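Local structure of nucleoporin NUP170 (Chaetomium thermophilum, 5HAX) at residues F178-K183 with L233-T238; A118-K123 with G185-G190; A528-A533 with D589-Y594; E462-F467 with L595-R600. The protein is a nuclear pore complex protein, probably a scaffold component of the channel through which cargo passes between nucleus and cytoplasm. One frame throughout, in Å; residues are numbered along the deposited sequence.

Contact 1: F178-K183 with L233-T238; sequences FIVGTK and LYVDDT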
loop_
_atom_site.group_PDB
_atom_site.type_symbol
_atom_site.label_atom_id
_atom_site.label_comp_id
_atom_site.label_asym_id
_atom_site.label_seq_id
_atom_site.Cartn_x
_atom_site.Cartn_y
_atom_site.Cartn_z
ATOM N N PHE A 178 -9.031 -22.485 1.667
ATOM C CA PHE A 178 -8.410 -21.217 2.028
ATOM C C PHE A 178 -7.084 -21.499 2.715
ATOM O O PHE A 178 -7.032 -22.275 3.674
ATOM C CB PHE A 178 -9.330 -20.399 2.943
ATOM C CG PHE A 178 -10.747 -20.310 2.448
ATOM C CD1 PHE A 178 -11.065 -19.509 1.365
ATOM C CD2 PHE A 178 -11.759 -21.030 3.065
ATOM C CE1 PHE A 178 -12.368 -19.428 0.901
ATOM C CE2 PHE A 178 -13.063 -20.952 2.610
ATOM C CZ PHE A 178 -13.369 -20.151 1.526
ATOM N N ILE A 179 -6.020 -20.875 2.214
ATOM C CA ILE A 179 -4.681 -20.990 2.780
ATOM C C ILE A 179 -4.127 -19.583 2.944
ATOM O O ILE A 179 -4.179 -18.781 2.005
ATOM C CB ILE A 179 -3.743 -21.825 1.886
ATOM C CG1 ILE A 179 -4.375 -23.176 1.539
ATOM C CG2 ILE A 179 -2.390 -22.017 2.569
ATOM C CD1 ILE A 179 -3.652 -23.911 0.426
ATOM N N VAL A 180 -3.602 -19.283 4.131
ATOM C CA VAL A 180 -2.982 -17.991 4.401
ATOM C C VAL A 180 -1.672 -18.220 5.140
ATOM O O VAL A 180 -1.508 -19.206 5.865
ATOM C CB VAL A 180 -3.909 -17.058 5.216
ATOM C CG1 VAL A 180 -5.145 -16.707 4.405
ATOM C CG2 VAL A 180 -4.291 -17.697 6.546
ATOM N N GLY A 181 -0.738 -17.298 4.941
ATOM C CA GLY A 181 0.563 -17.384 5.571
ATOM C C GLY A 181 0.891 -16.117 6.332
ATOM O O GLY A 181 0.480 -15.018 5.959
ATOM N N THR A 182 1.642 -16.289 7.416
ATOM C CA THR A 182 2.104 -15.169 8.220
ATOM C C THR A 182 3.502 -14.739 7.789
ATOM O O THR A 182 4.197 -15.427 7.037
ATOM C CB THR A 182 2.119 -15.524 9.707
ATOM O OG1 THR A 182 3.165 -16.470 9.965
ATOM C CG2 THR A 182 0.781 -16.101 10.151
ATOM N N LYS A 183 3.911 -13.575 8.296
ATOM C CA LYS A 183 5.244 -13.049 8.024
ATOM C C LYS A 183 6.334 -14.051 8.384
ATOM O O LYS A 183 7.373 -14.104 7.717
ATOM C CB LYS A 183 5.442 -11.752 8.808
ATOM C CG LYS A 183 6.580 -10.879 8.322
ATOM C CD LYS A 183 6.632 -9.551 9.075
ATOM C CE LYS A 183 6.953 -9.737 10.556
ATOM N NZ LYS A 183 5.743 -9.952 11.407
ATOM N N LEU A 233 -10.211 -16.690 5.141
ATOM C CA LEU A 233 -9.265 -16.508 6.236
ATOM C C LEU A 233 -8.440 -15.252 5.985
ATOM O O LEU A 233 -8.112 -14.935 4.840
ATOM C CB LEU A 233 -8.313 -17.712 6.376
ATOM C CG LEU A 233 -8.831 -19.022 6.973
ATOM C CD1 LEU A 233 -7.684 -20.013 7.083
ATOM C CD2 LEU A 233 -9.464 -18.797 8.334
ATOM N N TYR A 234 -8.092 -14.544 7.065
ATOM C CA TYR A 234 -7.415 -13.252 6.959
ATOM C C TYR A 234 -6.418 -13.078 8.099
ATOM O O TYR A 234 -6.753 -13.322 9.261
ATOM C CB TYR A 234 -8.439 -12.108 6.973
ATOM C CG TYR A 234 -9.653 -12.367 6.101
ATOM C CD1 TYR A 234 -10.736 -13.087 6.587
ATOM C CD2 TYR A 234 -9.713 -11.896 4.795
ATOM C CE1 TYR A 234 -11.842 -13.333 5.800
ATOM C CE2 TYR A 234 -10.817 -12.136 3.999
ATOM C CZ TYR A 234 -11.879 -12.855 4.509
ATOM O OH TYR A 234 -12.984 -13.102 3.731
ATOM N N VAL A 235 -5.205 -12.627 7.766
ATOM C CA VAL A 235 -4.098 -12.504 8.715
ATOM C C VAL A 235 -3.799 -11.029 8.956
ATOM O O VAL A 235 -3.877 -10.208 8.034
ATOM C CB VAL A 235 -2.834 -13.222 8.194
ATOM C CG1 VAL A 235 -1.642 -12.969 9.120
ATOM C CG2 VAL A 235 -3.086 -14.711 8.041
ATOM N N ASP A 236 -3.437 -10.698 10.198
ATOM C CA ASP A 236 -2.880 -9.387 10.541
ATOM C C ASP A 236 -1.646 -9.613 11.411
ATOM O O ASP A 236 -1.759 -9.807 12.627
ATOM C CB ASP A 236 -3.904 -8.503 11.247
ATOM C CG ASP A 236 -3.363 -7.113 11.547
ATOM O OD1 ASP A 236 -2.257 -6.785 11.061
ATOM O OD2 ASP A 236 -4.044 -6.344 12.257
ATOM N N ASP A 237 -0.469 -9.567 10.779
ATOM C CA ASP A 237 0.785 -9.810 11.487
ATOM C C ASP A 237 1.072 -8.741 12.532
ATOM O O ASP A 237 1.678 -9.040 13.566
ATOM C CB ASP A 237 1.941 -9.879 10.490
ATOM C CG ASP A 237 1.873 -11.100 9.594
ATOM O OD1 ASP A 237 1.676 -12.216 10.116
ATOM O OD2 ASP A 237 2.018 -10.944 8.363
ATOM N N THR A 238 0.655 -7.496 12.287
ATOM C CA THR A 238 0.959 -6.409 13.213
ATOM C C THR A 238 0.292 -6.604 14.568
ATOM O O THR A 238 0.728 -5.996 15.553
ATOM C CB THR A 238 0.523 -5.064 12.623
ATOM O OG1 THR A 238 -0.909 -4.992 12.574
ATOM C CG2 THR A 238 1.095 -4.875 11.219
HETATM O O HOH W 1 1.148 -12.431 6.226
#
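Phe178 begins strand 178-181, which runs parallel to strand 233-236 with the axes 7.1 Å apart; each is the first strand of a four-stranded sheet, consistent with the innermost strands of consecutive beta-propeller blades. Phe178 offers its CB, 4.3 Å from Leu233 CG, while its ring leads away. Val180 sits between the blades: its CG1 reaches within 3.5 Å of Leu233 O, and its CG2, in the crowded position between backbone N and carbonyl carbon, lies 3.6 Å from Val235 CG2, the two valines lying alongside one another, head to tail. Gly181 O receives a hydrogen bond from a water that also donates to Asp237 OD2. Thr182 sets its CB 3.4 Å from Asp237 OD1, whereas its OG1 bonds Arg186 N in its own turn. Lys183 N then donates to Asp237 OD1 at 3.2 Å, almost straight (169°) but from above the carboxylate plane. An alanine here instead of Asp237 removes the acceptor of the Lys183 N-H and of the water, and would probably loosen the turn from the neighbouring blade. The chemistry is thus divided: branched apolar groups join the strands, and one carboxylate grips the turn beyond them through backbone and water.

Contact 2: A118-K123 with G185-G190; sequences ALVPPK and GRIFLG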
loop_
_atom_site.group_PDB
_atom_site.type_symbol
_atom_site.label_atom_id
_atom_site.label_comp_id
_atom_site.label_asym_id
_atom_site.label_seq_id
_atom_site.Cartn_x
_atom_site.Cartn_y
_atom_site.Cartn_z
ATOM N N ALA A 118 -1.667 -21.498 -2.679
ATOM C CA ALA A 118 -1.253 -20.230 -2.095
ATOM C C ALA A 118 0.266 -20.127 -2.086
ATOM O O ALA A 118 0.982 -21.131 -2.087
ATOM C CB ALA A 118 -1.797 -20.063 -0.673
ATOM N N LEU A 119 0.745 -18.883 -2.069
ATOM C CA LEU A 119 2.165 -18.559 -2.018
ATOM C C LEU A 119 2.431 -17.803 -0.724
ATOM O O LEU A 119 1.919 -16.694 -0.537
ATOM C CB LEU A 119 2.570 -17.717 -3.231
ATOM C CG LEU A 119 4.061 -17.430 -3.412
ATOM C CD1 LEU A 119 4.802 -18.702 -3.788
ATOM C CD2 LEU A 119 4.270 -16.347 -4.462
ATOM N N VAL A 120 3.233 -18.394 0.159
ATOM C CA VAL A 120 3.441 -17.844 1.499
ATOM C C VAL A 120 4.933 -17.657 1.735
ATOM O O VAL A 120 5.769 -18.208 1.002
ATOM C CB VAL A 120 2.832 -18.756 2.589
ATOM C CG1 VAL A 120 1.320 -18.871 2.405
ATOM C CG2 VAL A 120 3.491 -20.132 2.567
ATOM N N PRO A 121 5.302 -16.879 2.751
ATOM C CA PRO A 121 6.717 -16.765 3.128
ATOM C C PRO A 121 7.235 -18.067 3.711
ATOM O O PRO A 121 6.452 -18.891 4.208
ATOM C CB PRO A 121 6.718 -15.645 4.182
ATOM C CG PRO A 121 5.458 -14.892 3.951
ATOM C CD PRO A 121 4.465 -15.908 3.474
ATOM N N PRO A 122 8.546 -18.292 3.675
ATOM C CA PRO A 122 9.112 -19.504 4.273
ATOM C C PRO A 122 9.369 -19.335 5.763
ATOM O O PRO A 122 9.474 -18.224 6.286
ATOM C CB PRO A 122 10.427 -19.685 3.508
ATOM C CG PRO A 122 10.845 -18.288 3.188
ATOM C CD PRO A 122 9.573 -17.493 2.982
ATOM N N LYS A 123 9.463 -20.470 6.446
ATOM C CA LYS A 123 9.863 -20.457 7.848
ATOM C C LYS A 123 11.359 -20.161 7.935
ATOM O O LYS A 123 12.157 -20.852 7.291
ATOM C CB LYS A 123 9.538 -21.792 8.517
ATOM C CG LYS A 123 8.052 -22.005 8.808
ATOM C CD LYS A 123 7.790 -23.371 9.440
ATOM C CE LYS A 123 6.301 -23.620 9.667
ATOM N NZ LYS A 123 5.723 -22.759 10.737
ATOM N N GLY A 185 6.120 -17.349 8.288
ATOM C CA GLY A 185 6.006 -18.609 7.580
ATOM C C GLY A 185 4.992 -19.586 8.135
ATOM O O GLY A 185 4.944 -20.729 7.665
ATOM N N ARG A 186 4.188 -19.187 9.117
ATOM C CA ARG A 186 3.139 -20.065 9.618
ATOM C C ARG A 186 2.042 -20.214 8.571
ATOM O O ARG A 186 1.655 -19.240 7.922
ATOM C CB ARG A 186 2.558 -19.517 10.923
ATOM C CG ARG A 186 3.573 -19.379 12.046
ATOM C CD ARG A 186 2.920 -18.916 13.339
ATOM N NE ARG A 186 2.099 -19.960 13.944
ATOM C CZ ARG A 186 1.487 -19.849 15.121
ATOM N NH1 ARG A 186 1.600 -18.736 15.832
ATOM N NH2 ARG A 186 0.763 -20.855 15.591
ATOM N N ILE A 187 1.537 -21.438 8.416
ATOM C CA ILE A 187 0.570 -21.783 7.374
ATOM C C ILE A 187 -0.720 -22.243 8.045
ATOM O O ILE A 187 -0.720 -23.243 8.774
ATOM C CB ILE A 187 1.115 -22.878 6.440
ATOM C CG1 ILE A 187 2.398 -22.402 5.749
ATOM C CG2 ILE A 187 0.066 -23.273 5.407
ATOM C CD1 ILE A 187 3.124 -23.493 4.988
ATOM N N PHE A 188 -1.817 -21.532 7.780
ATOM C CA PHE A 188 -3.128 -21.848 8.333
ATOM C C PHE A 188 -4.094 -22.259 7.224
ATOM O O PHE A 188 -4.040 -21.733 6.108
ATOM C CB PHE A 188 -3.703 -20.652 9.101
ATOM C CG PHE A 188 -2.925 -20.288 10.337
ATOM C CD1 PHE A 188 -3.020 -21.059 11.483
ATOM C CD2 PHE A 188 -2.108 -19.170 10.355
ATOM C CE1 PHE A 188 -2.309 -20.724 12.623
ATOM C CE2 PHE A 188 -1.396 -18.829 11.493
ATOM C CZ PHE A 188 -1.497 -19.608 12.628
ATOM N N LEU A 189 -4.995 -23.194 7.550
ATOM C CA LEU A 189 -5.900 -23.799 6.577
ATOM C C LEU A 189 -7.338 -23.784 7.083
ATOM O O LEU A 189 -7.595 -23.910 8.284
ATOM C CB LEU A 189 -5.517 -25.254 6.276
ATOM C CG LEU A 189 -4.056 -25.580 5.973
ATOM C CD1 LEU A 189 -3.893 -27.088 5.903
ATOM C CD2 LEU A 189 -3.598 -24.929 4.680
ATOM N N GLY A 190 -8.272 -23.663 6.139
ATOM C CA GLY A 190 -9.700 -23.729 6.407
ATOM C C GLY A 190 -10.428 -24.069 5.125
ATOM O O GLY A 190 -9.849 -24.045 4.037
HETATM O O HOH W 2 5.871 -21.268 5.429
HETATM O O HOH W 3 2.910 -23.133 10.642
#
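The turn linking the first two strands of a propeller-type blade, 178-181 and 187-190, here meets the chain leaving strand 114-120, the first strand of the preceding blade. Gly185 is the point of closest backbone approach. Its CA sends a C-H toward Pro121 O at 3.4 Å, a CA-H...O contact bent to 134° at the hydrogen. With phi at 92°, a CB at this position would collide with the carbonyl oxygen of the preceding residue and would also come to 2.6 Å from Lys123 N, so both backbone shape and neighbour call for glycine. Lys123 runs its extended chain alongside the turn, CG 3.5 Å from Gly185 O, and bends only at the last torsion. That bend presents NZ to a water at 2.8 Å, which also accepts from Ile187 N at 3.1 Å. A second water donates one hydrogen to Pro121 O at 2.7 Å and the other to Gly185 O at 2.5 Å. Beyond these polar links, Val120 and Ile187 cross at about a right angle, CG2 of the valine 4.1 Å from CG1 of the isoleucine. The Arg186 guanidinium forms a salt bridge through NE with Glu199, which would probably temper its repulsion of the Lys123 ammonium. No direct hydrogen bond spans the contact; two waters do that work, while the absent side chain of Gly185 lets the backbones approach closely.

Contact 3: A528-A533 with D589-Y594; sequences AALAVA and DALALY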
loop_
_atom_site.group_PDB
_atom_site.type_symbol
_atom_site.label_atom_id
_atom_site.label_comp_id
_atom_site.label_asym_id
_atom_site.label_seq_id
_atom_site.Cartn_x
_atom_site.Cartn_y
_atom_site.Cartn_z
ATOM N N ALA A 528 1.864 21.032 -6.259
ATOM C CA ALA A 528 1.662 20.132 -7.390
ATOM C C ALA A 528 2.113 20.781 -8.691
ATOM O O ALA A 528 2.744 20.129 -9.531
ATOM C CB ALA A 528 0.193 19.719 -7.476
ATOM N N ALA A 529 1.795 22.065 -8.878
ATOM C CA ALA A 529 2.248 22.775 -10.069
ATOM C C ALA A 529 3.770 22.796 -10.139
ATOM O O ALA A 529 4.360 22.531 -11.193
ATOM C CB ALA A 529 1.686 24.197 -10.075
ATOM N N LEU A 530 4.421 23.102 -9.016
ATOM C CA LEU A 530 5.878 23.075 -8.971
ATOM C C LEU A 530 6.408 21.701 -9.358
ATOM O O LEU A 530 7.345 21.584 -10.157
ATOM C CB LEU A 530 6.360 23.466 -7.573
ATOM C CG LEU A 530 7.866 23.363 -7.318
ATOM C CD1 LEU A 530 8.632 24.268 -8.271
ATOM C CD2 LEU A 530 8.178 23.705 -5.871
ATOM N N ALA A 531 5.804 20.643 -8.811
ATOM C CA ALA A 531 6.249 19.286 -9.119
ATOM C C ALA A 531 6.089 18.979 -10.602
ATOM O O ALA A 531 7.021 18.487 -11.248
ATOM C CB ALA A 531 5.473 18.279 -8.272
ATOM N N VAL A 532 4.908 19.261 -11.162
ATOM C CA VAL A 532 4.690 19.037 -12.589
ATOM C C VAL A 532 5.674 19.861 -13.409
ATOM O O VAL A 532 6.252 19.372 -14.387
ATOM C CB VAL A 532 3.232 19.364 -12.969
ATOM C CG1 VAL A 532 3.039 19.300 -14.485
ATOM C CG2 VAL A 532 2.273 18.410 -12.272
ATOM N N ALA A 533 5.879 21.125 -13.026
ATOM C CA ALA A 533 6.841 21.965 -13.730
ATOM C C ALA A 533 8.234 21.351 -13.725
ATOM O O ALA A 533 8.999 21.542 -14.677
ATOM C CB ALA A 533 6.878 23.357 -13.101
ATOM N N ASP A 589 5.793 28.343 0.828
ATOM C CA ASP A 589 5.406 27.129 1.539
ATOM C C ASP A 589 5.373 25.934 0.595
ATOM O O ASP A 589 5.744 24.819 0.979
ATOM C CB ASP A 589 4.043 27.327 2.206
ATOM C CG ASP A 589 4.019 28.519 3.149
ATOM O OD1 ASP A 589 5.069 28.831 3.750
ATOM O OD2 ASP A 589 2.948 29.148 3.285
ATOM N N ALA A 590 4.949 26.157 -0.652
ATOM C CA ALA A 590 4.931 25.084 -1.639
ATOM C C ALA A 590 6.338 24.581 -1.934
ATOM O O ALA A 590 6.562 23.370 -2.043
ATOM C CB ALA A 590 4.259 25.570 -2.923
ATOM N N LEU A 591 7.299 25.497 -2.073
ATOM C CA LEU A 591 8.679 25.086 -2.314
ATOM C C LEU A 591 9.232 24.314 -1.125
ATOM O O LEU A 591 9.920 23.301 -1.298
ATOM C CB LEU A 591 9.547 26.308 -2.610
ATOM C CG LEU A 591 11.041 26.042 -2.810
ATOM C CD1 LEU A 591 11.268 25.132 -4.009
ATOM C CD2 LEU A 591 11.796 27.353 -2.970
ATOM N N ALA A 592 8.941 24.781 0.091
ATOM C CA ALA A 592 9.377 24.069 1.287
ATOM C C ALA A 592 8.700 22.709 1.397
ATOM O O ALA A 592 9.335 21.723 1.790
ATOM C CB ALA A 592 9.084 24.912 2.527
ATOM N N LEU A 593 7.412 22.637 1.057
ATOM C CA LEU A 593 6.692 21.370 1.141
ATOM C C LEU A 593 7.257 20.360 0.151
ATOM O O LEU A 593 7.547 19.214 0.515
ATOM C CB LEU A 593 5.202 21.604 0.888
ATOM C CG LEU A 593 4.261 20.415 1.096
ATOM C CD1 LEU A 593 4.347 19.889 2.522
ATOM C CD2 LEU A 593 2.833 20.817 0.756
ATOM N N TYR A 594 7.433 20.776 -1.105
ATOM C CA TYR A 594 7.992 19.887 -2.116
ATOM C C TYR A 594 9.384 19.410 -1.722
ATOM O O TYR A 594 9.672 18.208 -1.751
ATOM C CB TYR A 594 8.027 20.601 -3.468
ATOM C CG TYR A 594 8.539 19.745 -4.602
ATOM C CD1 TYR A 594 8.039 18.468 -4.811
ATOM C CD2 TYR A 594 9.513 20.218 -5.472
ATOM C CE1 TYR A 594 8.501 17.680 -5.848
ATOM C CE2 TYR A 594 9.981 19.436 -6.513
ATOM C CZ TYR A 594 9.471 18.169 -6.698
ATOM O OH TYR A 594 9.931 17.385 -7.731
#
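Tyr594 leaves helix 586-599 with CG anti to its backbone N (chi1 -178°), a torsion that sends the ring out across helix 522-533. At the root of the side chain, CB lies 3.9 Å from Leu530 CD2, and CG stays within range of the same methyl. The two sides of the ring then meet different residues. On one side CD2 takes the closest approach, 3.8 Å to Leu530 CD2, with the leucine chain crossing the tyrosine obliquely. On the other side CE1 rests 3.9 Å from Ala531 CB. Further out CZ passes 4.2 Å from Ala531 CA, which stands over one face of the ring, displaced toward its rim. The tip, OH, ends in a hydrogen bond with Gln536 NE2, so the buried hydroxyl has a polar partner at the far end of an otherwise apolar path.

The two helices cross at -62° with the axes of the short segments 9.6 Å apart, in a stack of helices consistent with the alpha-helical domain of large scaffold nucleoporins. At this steep crossing the contact is concentrated on few residues. Leu530, its CG likewise anti to the backbone N, drives CD2 between Tyr594 and the preceding turn: that methyl comes to 3.8 Å from Leu591 CA and 3.9 Å from Leu591 CD1, and it also approaches Ala590 O. Leu635 and Phe638 of helix 622-640 pack against Leu530 as well, and Phe560 of helix 549-562 adds an aromatic neighbour.

Contact 4: E462-F467 with L595-R600; sequences ELAVQF and LTRLVR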
loop_
_atom_site.group_PDB
_atom_site.type_symbol
_atom_site.label_atom_id
_atom_site.label_comp_id
_atom_site.label_asym_id
_atom_site.label_seq_id
_atom_site.Cartn_x
_atom_site.Cartn_y
_atom_site.Cartn_z
ATOM N N GLU A 462 -1.019 10.247 1.611
ATOM C CA GLU A 462 -0.632 9.994 0.224
ATOM C C GLU A 462 0.197 11.138 -0.343
ATOM O O GLU A 462 1.128 10.915 -1.127
ATOM C CB GLU A 462 -1.867 9.799 -0.651
ATOM C CG GLU A 462 -2.701 8.570 -0.372
ATOM C CD GLU A 462 -3.777 8.387 -1.422
ATOM O OE1 GLU A 462 -3.619 7.503 -2.290
ATOM O OE2 GLU A 462 -4.770 9.143 -1.397
ATOM N N LEU A 463 -0.152 12.377 0.013
ATOM C CA LEU A 463 0.518 13.535 -0.566
ATOM C C LEU A 463 2.004 13.527 -0.241
ATOM O O LEU A 463 2.833 13.909 -1.073
ATOM C CB LEU A 463 -0.139 14.817 -0.055
ATOM C CG LEU A 463 -1.619 14.956 -0.418
ATOM C CD1 LEU A 463 -2.283 16.027 0.428
ATOM C CD2 LEU A 463 -1.773 15.269 -1.896
ATOM N N ALA A 464 2.358 13.065 0.959
ATOM C CA ALA A 464 3.741 13.128 1.414
ATOM C C ALA A 464 4.647 12.171 0.648
ATOM O O ALA A 464 5.849 12.436 0.519
ATOM C CB ALA A 464 3.803 12.822 2.909
ATOM N N VAL A 465 4.102 11.069 0.132
ATOM C CA VAL A 465 4.896 10.007 -0.479
ATOM C C VAL A 465 4.749 9.978 -1.995
ATOM O O VAL A 465 5.136 8.991 -2.633
ATOM C CB VAL A 465 4.540 8.637 0.125
ATOM C CG1 VAL A 465 4.930 8.590 1.594
ATOM C CG2 VAL A 465 3.058 8.334 -0.047
ATOM N N GLN A 466 4.207 11.043 -2.595
ATOM C CA GLN A 466 3.999 11.068 -4.040
ATOM C C GLN A 466 5.278 10.785 -4.818
ATOM O O GLN A 466 5.222 10.236 -5.925
ATOM C CB GLN A 466 3.438 12.426 -4.469
ATOM C CG GLN A 466 1.991 12.670 -4.078
ATOM C CD GLN A 466 1.498 14.033 -4.529
ATOM O OE1 GLN A 466 0.959 14.178 -5.627
ATOM N NE2 GLN A 466 1.689 15.042 -3.685
ATOM N N PHE A 467 6.437 11.148 -4.261
ATOM C CA PHE A 467 7.709 11.064 -4.973
ATOM C C PHE A 467 8.690 10.094 -4.325
ATOM O O PHE A 467 9.846 10.020 -4.760
ATOM C CB PHE A 467 8.334 12.458 -5.070
ATOM C CG PHE A 467 7.328 13.550 -5.297
ATOM C CD1 PHE A 467 6.685 13.673 -6.515
ATOM C CD2 PHE A 467 7.014 14.441 -4.285
ATOM C CE1 PHE A 467 5.752 14.669 -6.725
ATOM C CE2 PHE A 467 6.082 15.442 -4.489
ATOM C CZ PHE A 467 5.450 15.554 -5.710
ATOM N N LEU A 595 10.265 20.343 -1.346
ATOM C CA LEU A 595 11.632 19.975 -0.986
ATOM C C LEU A 595 11.657 19.004 0.187
ATOM O O LEU A 595 12.410 18.021 0.172
ATOM C CB LEU A 595 12.444 21.227 -0.654
ATOM C CG LEU A 595 13.863 20.977 -0.131
ATOM C CD1 LEU A 595 14.682 20.201 -1.150
ATOM C CD2 LEU A 595 14.540 22.291 0.225
ATOM N N THR A 596 10.853 19.272 1.218
ATOM C CA THR A 596 10.810 18.387 2.377
ATOM C C THR A 596 10.445 16.969 1.966
ATOM O O THR A 596 11.094 16.001 2.378
ATOM C CB THR A 596 9.807 18.917 3.403
ATOM O OG1 THR A 596 10.227 20.209 3.859
ATOM C CG2 THR A 596 9.695 17.967 4.598
ATOM N N ARG A 597 9.407 16.829 1.140
ATOM C CA ARG A 597 8.937 15.505 0.752
ATOM C C ARG A 597 9.961 14.775 -0.108
ATOM O O ARG A 597 9.977 13.540 -0.137
ATOM C CB ARG A 597 7.594 15.631 0.029
ATOM C CG ARG A 597 6.458 16.045 0.958
ATOM C CD ARG A 597 5.189 16.425 0.205
ATOM N NE ARG A 597 4.063 16.626 1.118
ATOM C CZ ARG A 597 2.860 17.059 0.749
ATOM N NH1 ARG A 597 2.613 17.349 -0.523
ATOM N NH2 ARG A 597 1.901 17.207 1.654
ATOM N N LEU A 598 10.831 15.512 -0.802
ATOM C CA LEU A 598 11.882 14.867 -1.584
ATOM C C LEU A 598 12.944 14.223 -0.696
ATOM O O LEU A 598 13.606 13.270 -1.126
ATOM C CB LEU A 598 12.538 15.873 -2.531
ATOM C CG LEU A 598 11.713 16.399 -3.707
ATOM C CD1 LEU A 598 12.544 17.399 -4.497
ATOM C CD2 LEU A 598 11.224 15.276 -4.614
ATOM N N VAL A 599 13.125 14.715 0.533
ATOM C CA VAL A 599 14.187 14.244 1.415
ATOM C C VAL A 599 13.648 13.644 2.711
ATOM O O VAL A 599 14.420 13.408 3.644
ATOM C CB VAL A 599 15.193 15.372 1.726
ATOM C CG1 VAL A 599 15.798 15.918 0.443
ATOM C CG2 VAL A 599 14.537 16.482 2.540
ATOM N N ARG A 600 12.341 13.381 2.793
ATOM C CA ARG A 600 11.767 12.920 4.055
ATOM C C ARG A 600 12.355 11.581 4.494
ATOM O O ARG A 600 12.486 11.330 5.698
ATOM C CB ARG A 600 10.245 12.820 3.937
ATOM C CG ARG A 600 9.756 11.637 3.124
ATOM C CD ARG A 600 8.317 11.828 2.668
ATOM N NE ARG A 600 7.403 12.076 3.782
ATOM C CZ ARG A 600 6.742 11.129 4.447
ATOM N NH1 ARG A 600 5.931 11.465 5.443
ATOM N NH2 ARG A 600 6.883 9.850 4.125
HETATM O O HOH W 4 7.269 12.138 -1.640
#
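Two arginines carry most of the contact, each laying a guanidinium face over the loop: Arg597 over backbone atoms, Arg600 over a methyl. The chain of Arg597 is extended from CG to NE, and Leu463 O stands 3.3 Å above its guanidinium plane, toward the rim. From Arg597 NH1 the angle to this oxygen is too poor for a hydrogen bond; the carbonyl is instead met on a lone pair, in its plane, by Gln466 NE2 at 3.1 Å. Arg600, bent at chi3, takes Ala464 CB 3.4 Å above its guanidinium plane, and its NH2, hydrogen-bonded to Ala452 O, lies 3.4 Å from Val465 CG1. Among polar links, one water donates to Ala464 O at 2.6 Å, accepts from Phe467 N at 2.9 Å, and makes a weak bond to Arg597 O. The apolar share is small: Phe467 CB touches Leu598 CD2 at 4.1 Å. The charge of Arg597 is met by salt bridges from NH2 to Glu524 and from NE to Asp20. An alanine here instead of Arg597 takes away the guanidinium over Leu463 O and Ala464 N and the counter-charge for both acids, and would probably weaken the hold of the helix on the loop. The contact joins the loop between helix 456-459 and strand 473-478, in the propeller-like region, to the C-terminal part of helix 586-599; helix 5-20 packs on Ala464 and Arg600, helix 490-501 on Leu463 and Phe467.

The four contacts form two pairs on opposite sides of the chain's centre. Contacts 1 and 2, centres 8 Å apart, share one blade-like sheet: strands 178-181 and 187-190 are neighbours in it, probably hydrogen-bonded from Phe178 N to Gly190 O at 3.0 Å, so the sheet touches the one before it and the one after it, as consecutive propeller blades would. Contacts 3 and 4, centres 10 Å apart, both use helix 586-599, and Phe467 meets Tyr594 edge-to-face where they touch. Contact 4 ties propeller-like and helical regions together, whereas contact 3 lies wholly among helices. Contacts 1 and 4 are about 17 Å apart at their nearest atoms and do not touch.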